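Activator of (r)-2-hydroxyglutaryl-coa dehydratase (Acidaminococcus fermentans, PDB 1HUX) couples ATP hydrolysis to electron transfer that activates (R)-2-hydroxyglutaryl-CoA dehydratase and keeps it in a suitable redox state during glutamate fermentation. Local coordinates at residues L152-K158 with I185-A189; N96-V100 with I111-N115; I18-G23 with A251-Y255. Residue numbers count along the deposited sequence, not the author numbering.

Contact 1: L152-K158 with I185-A189; sequences LGAKSTK and IDIIA
Residues 152-158 run from a short helix into a loop; 185-189 form an early turn of helix 184-204. Lys155 N donates to Leu152 O at 2.8 Å; a type I turn from Gly153 to Ser156 follows, closed by Ser156 N to Gly153 O at 3.1 Å. The CA atoms of Gly153 and Ala189 lie 4.5 Å apart, those of Ser156 and Asp186 4.7 Å. Glycine suits this approach: its CA sits 3.4 Å from Ile188 CG2, and a CB would clash. Ile185 (m,m) fills the turn with CG2, 3.1 Å from Leu152 O and 3.0 Å from Ser156 N, and its CD1 is 3.9 Å from CD2 of Leu152 (m,t), whose CB lies 3.6 Å from Ile188 CD1. Asp186 (chi1 m) directs OD1 to three donors: Ser156 OG (t) at a very short 2.4 Å, Thr157 N at 3.1 Å and Lys158 N at 3.2 Å. The result is a surface helix-loop junction of an actin-fold protein, a carboxylate gathering hydroxyl and NH groups of residues 156-158.

Contact 2: N96-V100 with I111-N115; sequences NVHTV and IHVEN
Within strand 107-114, Ile111 forms a hydrogen-bonded antiparallel pair with Val100: Ile111 N donates to Val100 O at 2.7 Å, Val100 N returns to Ile111 O at 2.6 Å, and the two CA atoms stand 4.8 Å apart. The branched side chains of Ile111 (m,t) and Val100 (t) emerge on the same sheet face, CB to CB 4.2 Å, and are covered by helix 82-93. His112 faces Thr99 in the next, non-hydrogen-bonded pair (CA-CA 4.4 Å), both on the other face. His112 CA makes a CH...O contact of 2.9 Å to His98 O, and Thr99 CA one of 3.1 Å to Ile111 O; the hydroxyl of Thr99 bonds instead to Val209 N. This is the base of the hairpin of strands 99-104 and 107-114 in the second sheet of the actin fold, with Gly104 and Gly105 of the ADP pocket at its tip. At Val113 the ladder loses regularity, because His98 has left the strand conformation (phi/psi -149/-20). Val113 N still reaches His98 O at a very short 2.5 Å, but Val113 O receives the ring ND1 of His98 (chi1 m) at 3.0 Å. Val113 (t) brings CG2 to 3.8 Å from Val100 CG2 and CG1 to 4.0 Å from Val97 CG2, compact beta-branched packing suited to a buried layer. Glu114 (m,m) curls its carboxylate back, placing OE1 3.0 Å from His98 CE1 at the ring edge.

Contact 3: I18-G23 with A251-Y255; sequences IILKDG and ALYAY
In this actin-fold ATPase the contact joins the first sheet to the helix that follows the nucleotide-binding residue Gln243: strand 14-21, which also carries the ATP-binding residue Lys16, lies against helix 245-257. The segments 18-21 and 251-255 run obliquely in the same general sense, at 42° between their directions (signed crossing -42°), with axes 8.6 Å apart at closest. CA atoms are nearest at Ile18-Ala251 (6.2 Å) and Gly23-Tyr255 (5.4 Å). As the strand alternates, Ile18 and Leu20 point to the helix, while Ile19 and Lys21 point away. The small Ala251 lets the strand come close: its CB is 3.7 Å from Ile18 CG2 and 3.5 Å from Leu20 CG. Leu20 has a chi1 of 34°, between wells, and sets CD2 3.7 Å from CD2 of Leu252 (m,t). Beyond the strand, Asp22 (66/21) and Gly23 (61/17) both adopt left-handed helical angles to turn the chain toward strand 25-33. Tyr255, with chi1 t, spreads a ring face beneath this turn; Gly23 CA lies over it in a CH-pi contact, 3.9 Å from the ring centroid and 23° off the normal. A CB on Gly23 would collide with the ring, and its positive phi also favours glycine. No hydrogen bond crosses between the segments. The Asp22 carboxylate hydrogen-bonds to the backbone nitrogens of Ser2 and Ile3, while Leu252 packs on Met88 and Phe92 of helix 82-93, and Ala254 on Phe61 and Leu63 of strand 61-65.

How the contacts relate
From the N terminus, strand 14-21 with its turn opens contact 3, which closes only when helix 245-257 comes back near the C terminus; both other contacts fall within its long loop. Contact 2 closes a short hairpin loop first, and contact 1 then closes one about half helical, with no strand, so these two follow in series and no loops cross. Contact 3 joins the first sheet to the last helix, contact 2 pairs two neighbouring strands of the second sheet, and contact 1 joins the end of helix 149-153 and the loop after it to the start of helix 184-204. Helix 82-93 packs against both contacts 2 and 3. Contacts 1 and 3 lie on opposite sides of the chain's centre.

Contact 1: L152-K158 with I185-A189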
ATOM      1  N   LEU A 152     -12.722  16.647  13.539  1.00 34.06           N
ATOM      2  CA  LEU A 152     -11.531  17.475  13.450  1.00 34.06           C
ATOM      3  C   LEU A 152     -11.371  18.108  12.074  1.00 34.06           C
ATOM      4  O   LEU A 152     -11.324  19.343  11.948  1.00 34.06           O
ATOM      5  CB  LEU A 152     -10.292  16.649  13.803  1.00 37.37           C
ATOM      6  CG  LEU A 152     -10.234  16.284  15.290  1.00 37.37           C
ATOM      7  CD1 LEU A 152      -9.041  15.386  15.559  1.00 37.37           C
ATOM      8  CD2 LEU A 152     -10.157  17.559  16.131  1.00 37.37           C
ATOM      9  N   GLY A 153     -11.294  17.261  11.047  1.00 27.08           N
ATOM     10  CA  GLY A 153     -11.138  17.743   9.685  1.00 27.08           C
ATOM     11  C   GLY A 153     -12.122  18.837   9.293  1.00 27.08           C
ATOM     12  O   GLY A 153     -11.839  19.638   8.402  1.00 27.08           O
ATOM     13  N   ALA A 154     -13.273  18.882   9.953  1.00 17.54           N
ATOM     14  CA  ALA A 154     -14.287  19.881   9.643  1.00 17.54           C
ATOM     15  C   ALA A 154     -13.835  21.291   9.994  1.00 17.54           C
ATOM     16  O   ALA A 154     -14.462  22.276   9.581  1.00 17.54           O
ATOM     17  CB  ALA A 154     -15.587  19.556  10.385  1.00 13.99           C
ATOM     18  N   LYS A 155     -12.746  21.385  10.757  1.00 25.77           N
ATOM     19  CA  LYS A 155     -12.215  22.672  11.200  1.00 25.77           C
ATOM     20  C   LYS A 155     -11.087  23.208  10.316  1.00 25.77           C
ATOM     21  O   LYS A 155     -10.627  24.338  10.499  1.00 25.77           O
ATOM     22  CB  LYS A 155     -11.705  22.544  12.634  1.00 61.00           C
ATOM     23  CG  LYS A 155     -12.749  22.094  13.622  1.00 61.00           C
ATOM     24  CD  LYS A 155     -12.139  21.902  15.007  1.00 61.00           C
ATOM     25  CE  LYS A 155     -13.196  21.498  16.034  1.00 61.00           C
ATOM     26  NZ  LYS A 155     -12.615  21.308  17.390  1.00 61.00           N
ATOM     27  N   SER A 156     -10.645  22.389   9.365  1.00 26.88           N
ATOM     28  CA  SER A 156      -9.555  22.760   8.468  1.00 26.88           C
ATOM     29  C   SER A 156      -9.869  24.024   7.682  1.00 26.88           C
ATOM     30  O   SER A 156     -11.008  24.253   7.275  1.00 26.88           O
ATOM     31  CB  SER A 156      -9.247  21.608   7.513  1.00 28.97           C
ATOM     32  OG  SER A 156      -8.132  21.915   6.701  1.00 28.97           O
ATOM     33  N   THR A 157      -8.844  24.852   7.489  1.00 34.78           N
ATOM     34  CA  THR A 157      -8.976  26.107   6.759  1.00 34.78           C
ATOM     35  C   THR A 157      -8.033  26.115   5.561  1.00 34.78           C
ATOM     36  O   THR A 157      -8.208  26.896   4.631  1.00 34.78           O
ATOM     37  CB  THR A 157      -8.633  27.308   7.662  1.00 58.27           C
ATOM     38  OG1 THR A 157      -9.511  27.316   8.790  1.00 58.27           O
ATOM     39  CG2 THR A 157      -8.793  28.621   6.905  1.00 58.27           C
ATOM     40  N   LYS A 158      -7.045  25.231   5.585  1.00 31.79           N
ATOM     41  CA  LYS A 158      -6.074  25.146   4.503  1.00 31.79           C
ATOM     42  C   LYS A 158      -6.089  23.781   3.815  1.00 31.79           C
ATOM     43  O   LYS A 158      -6.194  22.745   4.466  1.00 31.79           O
ATOM     44  CB  LYS A 158      -4.667  25.431   5.046  1.00 48.29           C
ATOM     45  CG  LYS A 158      -4.542  26.768   5.754  1.00 48.29           C
ATOM     46  CD  LYS A 158      -3.267  26.840   6.566  1.00 48.29           C
ATOM     47  CE  LYS A 158      -3.248  28.095   7.427  1.00 48.29           C
ATOM     48  NZ  LYS A 158      -2.135  28.061   8.423  1.00 48.29           N
ATOM     49  N   ILE A 185      -5.608  19.285  11.922  1.00 12.08           N
ATOM     50  CA  ILE A 185      -6.918  19.559  11.341  1.00 12.08           C
ATOM     51  C   ILE A 185      -6.808  19.561   9.805  1.00 12.08           C
ATOM     52  O   ILE A 185      -7.638  18.983   9.093  1.00 12.08           O
ATOM     53  CB  ILE A 185      -7.426  20.943  11.807  1.00 34.83           C
ATOM     54  CG1 ILE A 185      -7.272  21.068  13.322  1.00 34.83           C
ATOM     55  CG2 ILE A 185      -8.864  21.132  11.412  1.00 34.83           C
ATOM     56  CD1 ILE A 185      -7.930  19.960  14.099  1.00 34.83           C
ATOM     57  N   ASP A 186      -5.759  20.204   9.300  1.00 17.64           N
ATOM     58  CA  ASP A 186      -5.548  20.307   7.864  1.00 17.64           C
ATOM     59  C   ASP A 186      -5.040  19.017   7.249  1.00 17.64           C
ATOM     60  O   ASP A 186      -5.424  18.669   6.136  1.00 17.64           O
ATOM     61  CB  ASP A 186      -4.591  21.459   7.561  1.00 34.73           C
ATOM     62  CG  ASP A 186      -5.122  22.811   8.055  1.00 34.73           C
ATOM     63  OD1 ASP A 186      -6.316  23.101   7.832  1.00 34.73           O
ATOM     64  OD2 ASP A 186      -4.344  23.591   8.660  1.00 34.73           O
ATOM     65  N   ILE A 187      -4.173  18.313   7.962  1.00 11.17           N
ATOM     66  CA  ILE A 187      -3.652  17.046   7.465  1.00 11.17           C
ATOM     67  C   ILE A 187      -4.791  16.040   7.350  1.00 11.17           C
ATOM     68  O   ILE A 187      -4.813  15.202   6.447  1.00 11.17           O
ATOM     69  CB  ILE A 187      -2.593  16.442   8.416  1.00 10.23           C
ATOM     70  CG1 ILE A 187      -1.346  17.336   8.445  1.00 10.23           C
ATOM     71  CG2 ILE A 187      -2.238  15.025   7.971  1.00 10.23           C
ATOM     72  CD1 ILE A 187      -0.061  16.659   9.012  1.00 10.23           C
ATOM     73  N   ILE A 188      -5.736  16.121   8.284  1.00 34.73           N
ATOM     74  CA  ILE A 188      -6.876  15.213   8.305  1.00 34.73           C
ATOM     75  C   ILE A 188      -7.752  15.412   7.083  1.00 34.73           C
ATOM     76  O   ILE A 188      -7.985  14.468   6.331  1.00 34.73           O
ATOM     77  CB  ILE A 188      -7.707  15.395   9.601  1.00 42.10           C
ATOM     78  CG1 ILE A 188      -7.082  14.548  10.718  1.00 42.10           C
ATOM     79  CG2 ILE A 188      -9.169  15.006   9.363  1.00 42.10           C
ATOM     80  CD1 ILE A 188      -7.759  14.699  12.069  1.00 42.10           C
ATOM     81  N   ALA A 189      -8.232  16.639   6.888  1.00 15.06           N
ATOM     82  CA  ALA A 189      -9.075  16.954   5.736  1.00 15.06           C
ATOM     83  C   ALA A 189      -8.359  16.467   4.481  1.00 15.06           C
ATOM     84  O   ALA A 189      -8.988  16.091   3.503  1.00 15.06           O
ATOM     85  CB  ALA A 189      -9.325  18.456   5.656  1.00 10.23           C
TER

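Contact 2: N96-V100 with I111-N115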
ATOM      1  N   ASN A  96     -34.734   4.923  -4.193  1.00 28.85           N
ATOM      2  CA  ASN A  96     -34.133   5.337  -5.456  1.00 28.85           C
ATOM      3  C   ASN A  96     -32.637   5.127  -5.613  1.00 28.85           C
ATOM      4  O   ASN A  96     -32.011   5.713  -6.501  1.00 28.85           O
ATOM      5  CB  ASN A  96     -34.466   6.800  -5.707  1.00 21.04           C
ATOM      6  CG  ASN A  96     -35.956   7.054  -5.672  1.00 21.04           C
ATOM      7  OD1 ASN A  96     -36.726   6.298  -6.268  1.00 21.04           O
ATOM      8  ND2 ASN A  96     -36.373   8.115  -4.982  1.00 21.04           N
ATOM      9  N   VAL A  97     -32.054   4.293  -4.763  1.00 27.36           N
ATOM     10  CA  VAL A  97     -30.629   4.036  -4.874  1.00 27.36           C
ATOM     11  C   VAL A  97     -30.368   3.415  -6.224  1.00 27.36           C
ATOM     12  O   VAL A  97     -31.236   2.754  -6.790  1.00 27.36           O
ATOM     13  CB  VAL A  97     -30.116   3.039  -3.805  1.00 27.19           C
ATOM     14  CG1 VAL A  97     -30.193   3.664  -2.449  1.00 27.19           C
ATOM     15  CG2 VAL A  97     -30.925   1.743  -3.847  1.00 27.19           C
ATOM     16  N   HIS A  98     -29.166   3.632  -6.733  1.00 15.32           N
ATOM     17  CA  HIS A  98     -28.754   3.059  -8.008  1.00 15.32           C
ATOM     18  C   HIS A  98     -27.264   2.836  -7.913  1.00 15.32           C
ATOM     19  O   HIS A  98     -26.685   2.026  -8.639  1.00 15.32           O
ATOM     20  CB  HIS A  98     -29.095   4.006  -9.150  1.00 25.36           C
ATOM     21  CG  HIS A  98     -30.542   3.964  -9.547  1.00 25.36           C
ATOM     22  ND1 HIS A  98     -31.131   2.847 -10.108  1.00 25.36           N
ATOM     23  CD2 HIS A  98     -31.516   4.904  -9.469  1.00 25.36           C
ATOM     24  CE1 HIS A  98     -32.402   3.105 -10.360  1.00 25.36           C
ATOM     25  NE2 HIS A  98     -32.662   4.347  -9.982  1.00 25.36           N
ATOM     26  N   THR A  99     -26.665   3.553  -6.970  1.00 19.25           N
ATOM     27  CA  THR A  99     -25.235   3.463  -6.724  1.00 19.25           C
ATOM     28  C   THR A  99     -24.977   3.449  -5.222  1.00 19.25           C
ATOM     29  O   THR A  99     -25.420   4.342  -4.480  1.00 19.25           O
ATOM     30  CB  THR A  99     -24.462   4.657  -7.383  1.00 20.96           C
ATOM     31  OG1 THR A  99     -24.571   4.575  -8.815  1.00 20.96           O
ATOM     32  CG2 THR A  99     -22.990   4.612  -7.000  1.00 20.96           C
ATOM     33  N   VAL A 100     -24.253   2.422  -4.785  1.00 11.99           N
ATOM     34  CA  VAL A 100     -23.927   2.249  -3.374  1.00 11.99           C
ATOM     35  C   VAL A 100     -22.424   2.210  -3.143  1.00 11.99           C
ATOM     36  O   VAL A 100     -21.717   1.341  -3.663  1.00 11.99           O
ATOM     37  CB  VAL A 100     -24.533   0.921  -2.794  1.00 15.38           C
ATOM     38  CG1 VAL A 100     -24.095   0.745  -1.360  1.00 15.38           C
ATOM     39  CG2 VAL A 100     -26.066   0.940  -2.846  1.00 15.38           C
ATOM     40  N   ILE A 111     -21.320  -0.227  -5.808  1.00 19.32           N
ATOM     41  CA  ILE A 111     -22.326  -1.073  -6.428  1.00 19.32           C
ATOM     42  C   ILE A 111     -23.446  -0.335  -7.169  1.00 19.32           C
ATOM     43  O   ILE A 111     -24.032   0.632  -6.654  1.00 19.32           O
ATOM     44  CB  ILE A 111     -22.965  -2.001  -5.343  1.00 16.15           C
ATOM     45  CG1 ILE A 111     -21.866  -2.783  -4.620  1.00 16.15           C
ATOM     46  CG2 ILE A 111     -23.971  -2.960  -5.979  1.00 16.15           C
ATOM     47  CD1 ILE A 111     -22.368  -3.534  -3.409  1.00 16.15           C
ATOM     48  N   HIS A 112     -23.734  -0.789  -8.386  1.00 17.34           N
ATOM     49  CA  HIS A 112     -24.821  -0.192  -9.139  1.00 17.34           C
ATOM     50  C   HIS A 112     -26.041  -1.047  -8.810  1.00 17.34           C
ATOM     51  O   HIS A 112     -25.998  -2.278  -8.929  1.00 17.34           O
ATOM     52  CB  HIS A 112     -24.543  -0.221 -10.644  1.00 26.46           C
ATOM     53  CG  HIS A 112     -25.592   0.484 -11.450  1.00 26.46           C
ATOM     54  ND1 HIS A 112     -26.495  -0.185 -12.254  1.00 26.46           N
ATOM     55  CD2 HIS A 112     -25.950   1.793 -11.498  1.00 26.46           C
ATOM     56  CE1 HIS A 112     -27.365   0.680 -12.750  1.00 26.46           C
ATOM     57  NE2 HIS A 112     -27.058   1.888 -12.306  1.00 26.46           N
ATOM     58  N   VAL A 113     -27.121  -0.394  -8.389  1.00 26.91           N
ATOM     59  CA  VAL A 113     -28.338  -1.101  -7.986  1.00 26.91           C
ATOM     60  C   VAL A 113     -29.569  -0.820  -8.835  1.00 26.91           C
ATOM     61  O   VAL A 113     -29.862   0.331  -9.168  1.00 26.91           O
ATOM     62  CB  VAL A 113     -28.716  -0.768  -6.511  1.00 30.73           C
ATOM     63  CG1 VAL A 113     -30.009  -1.466  -6.138  1.00 30.73           C
ATOM     64  CG2 VAL A 113     -27.588  -1.177  -5.563  1.00 30.73           C
ATOM     65  N   GLU A 114     -30.292  -1.892  -9.151  1.00 31.25           N
ATOM     66  CA  GLU A 114     -31.523  -1.824  -9.931  1.00 31.25           C
ATOM     67  C   GLU A 114     -32.495  -2.830  -9.324  1.00 31.25           C
ATOM     68  O   GLU A 114     -32.203  -4.036  -9.284  1.00 31.25           O
ATOM     69  CB  GLU A 114     -31.256  -2.173 -11.404  1.00 38.94           C
ATOM     70  CG  GLU A 114     -30.415  -1.148 -12.153  1.00 38.94           C
ATOM     71  CD  GLU A 114     -31.185   0.115 -12.541  1.00 38.94           C
ATOM     72  OE1 GLU A 114     -32.147   0.498 -11.829  1.00 38.94           O
ATOM     73  OE2 GLU A 114     -30.811   0.739 -13.559  1.00 38.94           O
ATOM     74  N   ASN A 115     -33.643  -2.332  -8.850  1.00 10.80           N
ATOM     75  CA  ASN A 115     -34.664  -3.189  -8.226  1.00 10.80           C
ATOM     76  C   ASN A 115     -33.987  -4.013  -7.147  1.00 10.80           C
ATOM     77  O   ASN A 115     -33.912  -5.241  -7.263  1.00 10.80           O
ATOM     78  CB  ASN A 115     -35.299  -4.150  -9.246  1.00 35.03           C
ATOM     79  CG  ASN A 115     -36.156  -3.434 -10.286  1.00 35.03           C
ATOM     80  OD1 ASN A 115     -37.108  -2.725  -9.949  1.00 35.03           O
ATOM     81  ND2 ASN A 115     -35.827  -3.628 -11.559  1.00 35.03           N
TER

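Contact 3: I18-G23 with A251-Y255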
ATOM      1  N   ILE A  18     -29.177  -7.923  12.358  1.00 24.49           N
ATOM      2  CA  ILE A  18     -30.467  -7.281  12.204  1.00 24.49           C
ATOM      3  C   ILE A  18     -31.600  -8.305  12.294  1.00 24.49           C
ATOM      4  O   ILE A  18     -31.473  -9.442  11.825  1.00 24.49           O
ATOM      5  CB  ILE A  18     -30.560  -6.536  10.847  1.00 20.11           C
ATOM      6  CG1 ILE A  18     -29.753  -5.236  10.918  1.00 20.11           C
ATOM      7  CG2 ILE A  18     -32.032  -6.228  10.508  1.00 20.11           C
ATOM      8  CD1 ILE A  18     -30.355  -4.192  11.858  1.00 20.11           C
ATOM      9  N   ILE A  19     -32.699  -7.891  12.924  1.00 10.23           N
ATOM     10  CA  ILE A  19     -33.892  -8.725  13.054  1.00 10.23           C
ATOM     11  C   ILE A  19     -35.076  -7.852  12.674  1.00 10.23           C
ATOM     12  O   ILE A  19     -35.273  -6.772  13.251  1.00 10.23           O
ATOM     13  CB  ILE A  19     -34.126  -9.204  14.518  1.00 16.50           C
ATOM     14  CG1 ILE A  19     -33.036 -10.179  14.950  1.00 16.50           C
ATOM     15  CG2 ILE A  19     -35.467  -9.908  14.634  1.00 16.50           C
ATOM     16  CD1 ILE A  19     -33.155 -10.581  16.433  1.00 16.50           C
ATOM     17  N   LEU A  20     -35.856  -8.296  11.697  1.00 12.33           N
ATOM     18  CA  LEU A  20     -37.032  -7.520  11.322  1.00 12.33           C
ATOM     19  C   LEU A  20     -38.316  -8.344  11.248  1.00 12.33           C
ATOM     20  O   LEU A  20     -38.307  -9.566  10.980  1.00 12.33           O
ATOM     21  CB  LEU A  20     -36.805  -6.744  10.010  1.00 34.88           C
ATOM     22  CG  LEU A  20     -35.935  -7.305   8.887  1.00 34.88           C
ATOM     23  CD1 LEU A  20     -36.403  -8.693   8.493  1.00 34.88           C
ATOM     24  CD2 LEU A  20     -36.005  -6.356   7.715  1.00 34.88           C
ATOM     25  N   LYS A  21     -39.419  -7.648  11.508  1.00 26.09           N
ATOM     26  CA  LYS A  21     -40.740  -8.242  11.516  1.00 26.09           C
ATOM     27  C   LYS A  21     -41.475  -8.013  10.197  1.00 26.09           C
ATOM     28  O   LYS A  21     -41.764  -6.867   9.824  1.00 26.09           O
ATOM     29  CB  LYS A  21     -41.535  -7.656  12.691  1.00 29.94           C
ATOM     30  CG  LYS A  21     -42.995  -8.078  12.773  1.00 29.94           C
ATOM     31  CD  LYS A  21     -43.615  -7.622  14.079  1.00 29.94           C
ATOM     32  CE  LYS A  21     -43.494  -6.125  14.259  1.00 29.94           C
ATOM     33  NZ  LYS A  21     -43.894  -5.684  15.632  1.00 29.94           N
ATOM     34  N   ASP A  22     -41.766  -9.112   9.501  1.00 35.88           N
ATOM     35  CA  ASP A  22     -42.492  -9.084   8.230  1.00 35.88           C
ATOM     36  C   ASP A  22     -41.681  -8.404   7.148  1.00 35.88           C
ATOM     37  O   ASP A  22     -42.228  -7.966   6.139  1.00 35.88           O
ATOM     38  CB  ASP A  22     -43.835  -8.368   8.411  1.00 31.10           C
ATOM     39  CG  ASP A  22     -44.722  -9.054   9.442  1.00 31.10           C
ATOM     40  OD1 ASP A  22     -45.614  -8.383  10.020  1.00 31.10           O
ATOM     41  OD2 ASP A  22     -44.524 -10.270   9.668  1.00 31.10           O
ATOM     42  N   GLY A  23     -40.370  -8.343   7.364  1.00 26.44           N
ATOM     43  CA  GLY A  23     -39.477  -7.707   6.409  1.00 26.44           C
ATOM     44  C   GLY A  23     -39.778  -6.237   6.202  1.00 26.44           C
ATOM     45  O   GLY A  23     -39.315  -5.639   5.233  1.00 26.44           O
ATOM     46  N   ALA A 251     -31.353  -9.753   6.378  1.00 24.78           N
ATOM     47  CA  ALA A 251     -32.653  -9.934   7.005  1.00 24.78           C
ATOM     48  C   ALA A 251     -33.767  -9.848   5.955  1.00 24.78           C
ATOM     49  O   ALA A 251     -34.760 -10.574   6.040  1.00 24.78           O
ATOM     50  CB  ALA A 251     -32.859  -8.878   8.126  1.00 10.23           C
ATOM     51  N   LEU A 252     -33.594  -8.978   4.956  1.00 11.35           N
ATOM     52  CA  LEU A 252     -34.603  -8.819   3.914  1.00 11.35           C
ATOM     53  C   LEU A 252     -34.618 -10.048   3.029  1.00 11.35           C
ATOM     54  O   LEU A 252     -35.678 -10.512   2.648  1.00 11.35           O
ATOM     55  CB  LEU A 252     -34.338  -7.557   3.098  1.00 10.23           C
ATOM     56  CG  LEU A 252     -34.592  -6.247   3.856  1.00 10.23           C
ATOM     57  CD1 LEU A 252     -33.987  -5.057   3.107  1.00 10.23           C
ATOM     58  CD2 LEU A 252     -36.090  -6.052   4.053  1.00 10.23           C
ATOM     59  N   TYR A 253     -33.450 -10.590   2.708  1.00 10.58           N
ATOM     60  CA  TYR A 253     -33.409 -11.798   1.897  1.00 10.58           C
ATOM     61  C   TYR A 253     -33.938 -12.986   2.676  1.00 10.58           C
ATOM     62  O   TYR A 253     -34.397 -13.962   2.086  1.00 10.58           O
ATOM     63  CB  TYR A 253     -31.997 -12.124   1.448  1.00 50.07           C
ATOM     64  CG  TYR A 253     -31.643 -11.478   0.146  1.00 50.07           C
ATOM     65  CD1 TYR A 253     -30.659 -10.497   0.083  1.00 50.07           C
ATOM     66  CD2 TYR A 253     -32.310 -11.826  -1.026  1.00 50.07           C
ATOM     67  CE1 TYR A 253     -30.341  -9.867  -1.122  1.00 50.07           C
ATOM     68  CE2 TYR A 253     -32.009 -11.206  -2.240  1.00 50.07           C
ATOM     69  CZ  TYR A 253     -31.022 -10.221  -2.286  1.00 50.07           C
ATOM     70  OH  TYR A 253     -30.728  -9.569  -3.478  1.00 50.07           O
ATOM     71  N   ALA A 254     -33.853 -12.910   4.004  1.00 39.46           N
ATOM     72  CA  ALA A 254     -34.328 -13.976   4.875  1.00 39.46           C
ATOM     73  C   ALA A 254     -35.840 -13.989   4.854  1.00 39.46           C
ATOM     74  O   ALA A 254     -36.451 -15.027   4.615  1.00 39.46           O
ATOM     75  CB  ALA A 254     -33.836 -13.755   6.286  1.00 27.26           C
ATOM     76  N   TYR A 255     -36.440 -12.830   5.109  1.00 22.24           N
ATOM     77  CA  TYR A 255     -37.894 -12.712   5.121  1.00 22.24           C
ATOM     78  C   TYR A 255     -38.460 -13.062   3.759  1.00 22.24           C
ATOM     79  O   TYR A 255     -39.635 -13.397   3.628  1.00 22.24           O
ATOM     80  CB  TYR A 255     -38.323 -11.299   5.475  1.00 26.44           C
ATOM     81  CG  TYR A 255     -39.772 -11.048   5.153  1.00 26.44           C
ATOM     82  CD1 TYR A 255     -40.775 -11.371   6.057  1.00 26.44           C
ATOM     83  CD2 TYR A 255     -40.143 -10.517   3.923  1.00 26.44           C
ATOM     84  CE1 TYR A 255     -42.124 -11.169   5.748  1.00 26.44           C
ATOM     85  CE2 TYR A 255     -41.479 -10.308   3.599  1.00 26.44           C
ATOM     86  CZ  TYR A 255     -42.471 -10.631   4.511  1.00 26.44           C
ATOM     87  OH  TYR A 255     -43.799 -10.383   4.189  1.00 26.44           O
TER